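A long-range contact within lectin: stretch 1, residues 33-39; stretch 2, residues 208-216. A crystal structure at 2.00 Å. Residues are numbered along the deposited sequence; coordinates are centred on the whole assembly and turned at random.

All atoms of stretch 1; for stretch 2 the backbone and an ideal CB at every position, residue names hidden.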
ATOM      1  N   ASP A  33       2.753 -39.341  -0.479  1.00 19.30           N
ATOM      2  CA  ASP A  33       2.208 -40.194  -1.510  1.00 19.81           C
ATOM      3  C   ASP A  33       0.829 -39.707  -2.036  1.00 19.49           C
ATOM      4  O   ASP A  33      -0.190 -39.914  -1.412  1.00 20.32           O
ATOM      5  CB  ASP A  33       2.127 -41.645  -0.990  1.00 19.20           C
ATOM      6  CG  ASP A  33       1.649 -42.623  -2.070  1.00 19.09           C
ATOM      7  OD1 ASP A  33       1.250 -43.761  -1.728  1.00 20.61           O
ATOM      8  OD2 ASP A  33       1.655 -42.219  -3.249  1.00 17.47           O
ATOM      9  N   PRO A  34       0.809 -39.082  -3.212  1.00 20.24           N
ATOM     10  CA  PRO A  34      -0.471 -38.617  -3.726  1.00 20.30           C
ATOM     11  C   PRO A  34      -1.411 -39.769  -4.183  1.00 21.62           C
ATOM     12  O   PRO A  34      -2.623 -39.570  -4.198  1.00 22.25           O
ATOM     13  CB  PRO A  34      -0.089 -37.673  -4.854  1.00 19.88           C
ATOM     14  CG  PRO A  34       1.350 -37.646  -4.930  1.00 20.76           C
ATOM     15  CD  PRO A  34       1.927 -38.762  -4.110  1.00 19.84           C
ATOM     16  N   LEU A  35      -0.855 -40.960  -4.461  1.00 22.19           N
ATOM     17  CA  LEU A  35      -1.623 -42.129  -4.950  1.00 23.50           C
ATOM     18  C   LEU A  35      -2.708 -42.560  -3.999  1.00 25.01           C
ATOM     19  O   LEU A  35      -3.712 -43.156  -4.398  1.00 26.50           O
ATOM     20  CB  LEU A  35      -0.690 -43.317  -5.226  1.00 21.65           C
ATOM     21  CG  LEU A  35       0.424 -43.027  -6.219  1.00 22.16           C
ATOM     22  CD1 LEU A  35       1.445 -44.244  -6.323  1.00 20.83           C
ATOM     23  CD2 LEU A  35      -0.155 -42.554  -7.594  1.00 23.09           C
ATOM     24  N   VAL A  36      -2.475 -42.250  -2.735  1.00 26.21           N
ATOM     25  CA  VAL A  36      -3.358 -42.510  -1.641  1.00 28.61           C
ATOM     26  C   VAL A  36      -4.811 -42.051  -1.878  1.00 29.08           C
ATOM     27  O   VAL A  36      -5.748 -42.729  -1.483  1.00 30.41           O
ATOM     28  CB  VAL A  36      -2.701 -41.917  -0.371  1.00 28.58           C
ATOM     29  CG1 VAL A  36      -3.608 -41.011   0.437  1.00 29.78           C
ATOM     30  CG2 VAL A  36      -2.083 -43.064   0.455  1.00 29.89           C
ATOM     31  N   ASN A  37      -4.951 -40.929  -2.568  1.00 29.52           N
ATOM     32  CA  ASN A  37      -6.216 -40.190  -2.713  1.00 30.07           C
ATOM     33  C   ASN A  37      -6.155 -38.805  -2.006  1.00 28.69           C
ATOM     34  O   ASN A  37      -5.183 -38.091  -2.236  1.00 29.77           O
ATOM     35  CB  ASN A  37      -7.495 -41.097  -2.578  1.00 31.03           C
ATOM     36  CG  ASN A  37      -8.351 -40.849  -1.314  1.00 33.46           C
ATOM     37  OD1 ASN A  37      -9.543 -40.489  -1.415  1.00 27.23           O
ATOM     38  ND2 ASN A  37      -7.776 -41.146  -0.126  1.00 36.97           N
ATOM     39  N   ARG A  38      -7.152 -38.414  -1.212  1.00 26.06           N
ATOM     40  CA  ARG A  38      -7.170 -37.110  -0.578  1.00 23.44           C
ATOM     41  C   ARG A  38      -6.079 -37.040   0.464  1.00 22.00           C
ATOM     42  O   ARG A  38      -5.949 -37.907   1.350  1.00 21.61           O
ATOM     43  CB  ARG A  38      -8.505 -36.855   0.126  1.00 23.97           C
ATOM     44  CG  ARG A  38      -9.706 -36.896  -0.824  1.00 25.20           C
ATOM     45  CD  ARG A  38     -10.986 -36.796  -0.069  1.00 28.80           C
ATOM     46  NE  ARG A  38     -12.114 -36.756  -1.001  1.00 34.36           N
ATOM     47  CZ  ARG A  38     -13.397 -36.797  -0.644  1.00 36.45           C
ATOM     48  NH1 ARG A  38     -13.734 -36.882   0.639  1.00 40.19           N
ATOM     49  NH2 ARG A  38     -14.359 -36.730  -1.582  1.00 44.39           N
ATOM     50  N   THR A  39      -5.273 -36.005   0.380  1.00 19.42           N
ATOM     51  CA  THR A  39      -4.322 -35.808   1.441  1.00 17.83           C
ATOM     52  C   THR A  39      -4.428 -34.390   1.950  1.00 16.69           C
ATOM     53  O   THR A  39      -4.843 -33.505   1.253  1.00 16.01           O
ATOM     54  CB  THR A  39      -2.854 -36.101   1.003  1.00 17.20           C
ATOM     55  OG1 THR A  39      -2.499 -35.186  -0.045  1.00 17.43           O
ATOM     56  CG2 THR A  39      -2.701 -37.566   0.551  1.00 14.42           C
ATOM     57  N   UNK A 208      -4.530 -32.600  -1.648  1.00 15.82           N
ATOM     58  CA  UNK A 208      -4.819 -33.230  -2.927  1.00 17.25           C
ATOM     59  C   UNK A 208      -6.214 -33.819  -2.705  1.00 17.17           C
ATOM     60  O   UNK A 208      -6.717 -33.898  -1.594  1.00 16.03           O
ATOM     61  CB  UNK A 208      -3.779 -34.276  -3.333  1.00 17.25           C
ATOM     62  N   UNK A 209      -6.831 -34.214  -3.789  1.00 19.05           N
ATOM     63  CA  UNK A 209      -8.219 -34.584  -3.745  1.00 19.87           C
ATOM     64  C   UNK A 209      -8.320 -36.027  -4.299  1.00 21.17           C
ATOM     65  O   UNK A 209      -7.397 -36.844  -4.129  1.00 21.57           O
ATOM     66  CB  UNK A 209      -9.079 -33.598  -4.538  1.00 19.87           C
ATOM     67  N   UNK A 210      -9.438 -36.340  -4.934  1.00 20.43           N
ATOM     68  CA  UNK A 210      -9.624 -37.642  -5.525  1.00 20.45           C
ATOM     69  C   UNK A 210     -10.793 -37.455  -6.467  1.00 19.50           C
ATOM     70  O   UNK A 210     -11.888 -37.158  -6.000  1.00 20.10           O
ATOM     71  CB  UNK A 210      -9.867 -38.739  -4.486  1.00 20.45           C
ATOM     72  N   UNK A 211     -10.568 -37.616  -7.789  1.00 20.61           N
ATOM     73  CA  UNK A 211      -9.294 -38.019  -8.467  1.00 20.84           C
ATOM     74  C   UNK A 211      -8.138 -37.014  -8.530  1.00 21.43           C
ATOM     75  O   UNK A 211      -7.023 -37.416  -8.805  1.00 20.85           O
ATOM     76  CB  UNK A 211      -9.624 -38.401  -9.911  1.00 20.84           C
ATOM     77  N   UNK A 212      -8.409 -35.718  -8.354  1.00 22.43           N
ATOM     78  CA  UNK A 212      -7.454 -34.674  -8.702  1.00 21.93           C
ATOM     79  C   UNK A 212      -6.326 -34.696  -7.663  1.00 21.44           C
ATOM     80  O   UNK A 212      -6.574 -34.835  -6.493  1.00 22.43           O
ATOM     81  CB  UNK A 212      -8.129 -33.302  -8.761  1.00 21.93           C
ATOM     82  N   UNK A 213      -5.093 -34.514  -8.086  1.00 20.47           N
ATOM     83  CA  UNK A 213      -3.974 -34.628  -7.149  1.00 20.40           C
ATOM     84  C   UNK A 213      -2.716 -34.249  -7.861  1.00 20.01           C
ATOM     85  O   UNK A 213      -2.671 -34.185  -9.083  1.00 21.12           O
ATOM     86  CB  UNK A 213      -3.860 -36.038  -6.567  1.00 20.40           C
ATOM     87  N   UNK A 214      -1.695 -33.964  -7.081  1.00 19.67           N
ATOM     88  CA  UNK A 214      -0.380 -33.673  -7.607  1.00 18.99           C
ATOM     89  C   UNK A 214       0.621 -33.821  -6.440  1.00 17.90           C
ATOM     90  O   UNK A 214       0.217 -33.852  -5.276  1.00 16.22           O
ATOM     91  CB  UNK A 214      -0.329 -32.277  -8.231  1.00 18.99           C
ATOM     92  N   UNK A 215       1.906 -33.919  -6.758  1.00 17.37           N
ATOM     93  CA  UNK A 215       2.938 -33.776  -5.743  1.00 16.85           C
ATOM     94  C   UNK A 215       3.126 -32.269  -5.466  1.00 17.12           C
ATOM     95  O   UNK A 215       2.934 -31.438  -6.380  1.00 16.26           O
ATOM     96  CB  UNK A 215       4.246 -34.432  -6.191  1.00 16.85           C
ATOM     97  N   UNK A 216       3.495 -31.933  -4.226  1.00 15.99           N
ATOM     98  CA  UNK A 216       4.076 -30.629  -3.870  1.00 15.93           C
ATOM     99  C   UNK A 216       5.295 -30.942  -3.060  1.00 15.62           C
ATOM    100  O   UNK A 216       5.192 -31.379  -1.940  1.00 15.29           O
ATOM    101  CB  UNK A 216       3.103 -29.732  -3.102  1.00 15.93           C
TER

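Position 208 pairs with Thr39 as an antiparallel, hydrogen-bonded bridge, CA to CA 5.1 Å. Its ideal CB leaves on the same face of the sheet as the Thr39 side chain, 3.6 Å from Thr39 OG1 and 4.2 Å from Asn37 O. A hydroxyl and a carbonyl this near favour a short polar side chain, and the extended backbone suits a beta-branched one; serine would answer the first and threonine both, while valine would fill the space but leave the polar groups unanswered. The residue is Thr208, with chi1 in p. Its OG1 lies 2.6 Å from Thr39 OG1, a hydrogen bond in which either hydroxyl could be the donor, and 3.1 Å from Asn37 O. The backbone closes the bridge in both directions: Thr39 N donates to Thr208 O at 3.2 Å and Thr208 N to Thr39 O at 3.1 Å. A water donates to both carbonyls, 2.8 Å to Thr39 O and 2.7 Å to Thr208 O.

At position 209 CA-to-CB points away, and the nearest atom of stretch 1 to the ideal CB is Arg38 CG at 5.0 Å. A small side chain would gain little here, but the Arg38 chain runs out fully extended beside this position, offering methylenes and a flat cation. A long flat aromatic could reach back to it, as could an acid seeking the charge. Trp209, chi1 t, takes the aromatic solution. The guanidinium lies flat on the ring, planes at 12°, with Arg38 CZ 3.8 Å from the centroid of the six-membered ring of Trp209; Arg38 CD adds a CH-pi contact with the same ring.

Position 210 points toward stretch 1, its ideal CB 4.1 Å from Arg38 CG and close to the Asn37 side chain. Space is short, so a small or medium polar residue suits. It is Asn210, whose CB packs 4.0 Å from Arg38 CG. Its backbone O takes a hydrogen bond from a water that also accepts one from Arg38 NH2.

Positions 211 and 212 have nothing of stretch 1 within 5.5 Å of their ideal CB atoms, so the contact leaves both free. The peptide before 211 is cis, which favours proline, and Pro211 is found; 212 is Glu212.

Position 213 points toward Pro34 O, 4.4 Å from its ideal CB, with Asn37 O at 5.0 Å. The turn turns carbonyls this way, inviting a donor with reach: lysine, arginine or perhaps glutamine. Arg213 sends NH1 to Pro34 O at 2.9 Å and, weakly, to Leu35 O at 3.2 Å. Both carbonyls lie at the guanidinium edge, and its NE is held from behind by Pro211 O at 2.9 Å.

Position 214 points away and is unconstrained here; it is Glu214. At 215 CB leaves sideways, 4.5 Å from Pro34 CG, so an aliphatic or long chain could cover the ring. Arg215 bends its end back, NH1 lying 3.4 Å from Pro34 CD. Position 216, His216, lies beyond contact; its NE2 donates to Glu214 OE2 at 2.8 Å.

Stretch 2 208-216: TWNPERERH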
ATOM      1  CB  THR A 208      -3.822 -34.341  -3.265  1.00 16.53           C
ATOM      2  OG1 THR A 208      -3.847 -35.312  -2.217  1.00 17.61           O
ATOM      3  CG2 THR A 208      -2.371 -33.785  -3.434  1.00 16.56           C
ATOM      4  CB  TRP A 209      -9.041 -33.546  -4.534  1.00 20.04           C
ATOM      5  CG  TRP A 209     -10.501 -33.640  -4.362  1.00 21.03           C
ATOM      6  CD1 TRP A 209     -11.428 -33.835  -5.346  1.00 22.95           C
ATOM      7  CD2 TRP A 209     -11.228 -33.572  -3.131  1.00 22.69           C
ATOM      8  NE1 TRP A 209     -12.675 -33.907  -4.808  1.00 22.23           N
ATOM      9  CE2 TRP A 209     -12.591 -33.742  -3.449  1.00 22.24           C
ATOM     10  CE3 TRP A 209     -10.861 -33.360  -1.790  1.00 19.94           C
ATOM     11  CZ2 TRP A 209     -13.614 -33.679  -2.474  1.00 22.01           C
ATOM     12  CZ3 TRP A 209     -11.868 -33.364  -0.808  1.00 21.99           C
ATOM     13  CH2 TRP A 209     -13.229 -33.506  -1.163  1.00 22.51           C
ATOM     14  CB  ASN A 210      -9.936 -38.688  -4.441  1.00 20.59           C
ATOM     15  CG  ASN A 210      -9.927 -40.116  -4.972  1.00 23.77           C
ATOM     16  OD1 ASN A 210      -9.836 -41.077  -4.193  1.00 25.69           O
ATOM     17  ND2 ASN A 210     -10.007 -40.269  -6.295  1.00 20.57           N
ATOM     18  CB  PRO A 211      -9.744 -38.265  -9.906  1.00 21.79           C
ATOM     19  CG  PRO A 211     -10.966 -37.345 -10.080  1.00 21.86           C
ATOM     20  CD  PRO A 211     -11.671 -37.453  -8.757  1.00 19.12           C
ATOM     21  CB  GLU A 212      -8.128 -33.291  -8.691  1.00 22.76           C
ATOM     22  CG  GLU A 212      -9.079 -32.916  -9.851  1.00 24.67           C
ATOM     23  CD  GLU A 212     -10.484 -33.298  -9.594  1.00 27.06           C
ATOM     24  OE1 GLU A 212     -10.744 -34.126  -8.703  1.00 25.85           O
ATOM     25  OE2 GLU A 212     -11.354 -32.750 -10.293  1.00 30.92           O
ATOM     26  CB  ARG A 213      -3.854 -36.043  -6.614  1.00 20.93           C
ATOM     27  CG  ARG A 213      -3.420 -37.060  -7.701  1.00 21.30           C
ATOM     28  CD  ARG A 213      -3.610 -38.414  -7.139  1.00 23.56           C
ATOM     29  NE  ARG A 213      -4.972 -38.869  -7.395  1.00 24.62           N
ATOM     30  CZ  ARG A 213      -5.518 -39.920  -6.793  1.00 26.49           C
ATOM     31  NH1 ARG A 213      -4.819 -40.543  -5.855  1.00 21.83           N
ATOM     32  NH2 ARG A 213      -6.758 -40.320  -7.107  1.00 23.80           N
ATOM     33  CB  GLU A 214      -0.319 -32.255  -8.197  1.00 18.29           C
ATOM     34  CG  GLU A 214      -0.616 -31.213  -7.162  1.00 19.28           C
ATOM     35  CD  GLU A 214      -0.733 -29.802  -7.686  1.00 22.91           C
ATOM     36  OE1 GLU A 214      -0.288 -29.515  -8.839  1.00 20.36           O
ATOM     37  OE2 GLU A 214      -1.255 -28.967  -6.893  1.00 19.79           O
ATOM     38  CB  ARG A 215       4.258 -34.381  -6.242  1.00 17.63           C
ATOM     39  CG  ARG A 215       4.225 -35.920  -6.587  1.00 15.56           C
ATOM     40  CD  ARG A 215       5.622 -36.560  -6.612  1.00 17.94           C
ATOM     41  NE  ARG A 215       6.300 -36.353  -5.326  1.00 20.74           N
ATOM     42  CZ  ARG A 215       6.106 -37.077  -4.228  1.00 18.66           C
ATOM     43  NH1 ARG A 215       5.292 -38.127  -4.227  1.00 16.21           N
ATOM     44  NH2 ARG A 215       6.764 -36.744  -3.116  1.00 18.76           N
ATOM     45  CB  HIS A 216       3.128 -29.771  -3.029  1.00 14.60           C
ATOM     46  CG  HIS A 216       1.707 -29.860  -3.466  1.00 13.13           C
ATOM     47  ND1 HIS A 216       0.829 -30.753  -2.902  1.00 14.26           N
ATOM     48  CD2 HIS A 216       1.016 -29.221  -4.447  1.00 13.67           C
ATOM     49  CE1 HIS A 216      -0.357 -30.637  -3.482  1.00 12.80           C
ATOM     50  NE2 HIS A 216      -0.282 -29.701  -4.400  1.00 11.14           N
TER
HETATM   51  O   HOH W   1     -13.782 -37.771  -3.993  1.00 33.04           O
HETATM   52  O   HOH W   2      -7.595 -32.920   0.803  1.00 17.54           O
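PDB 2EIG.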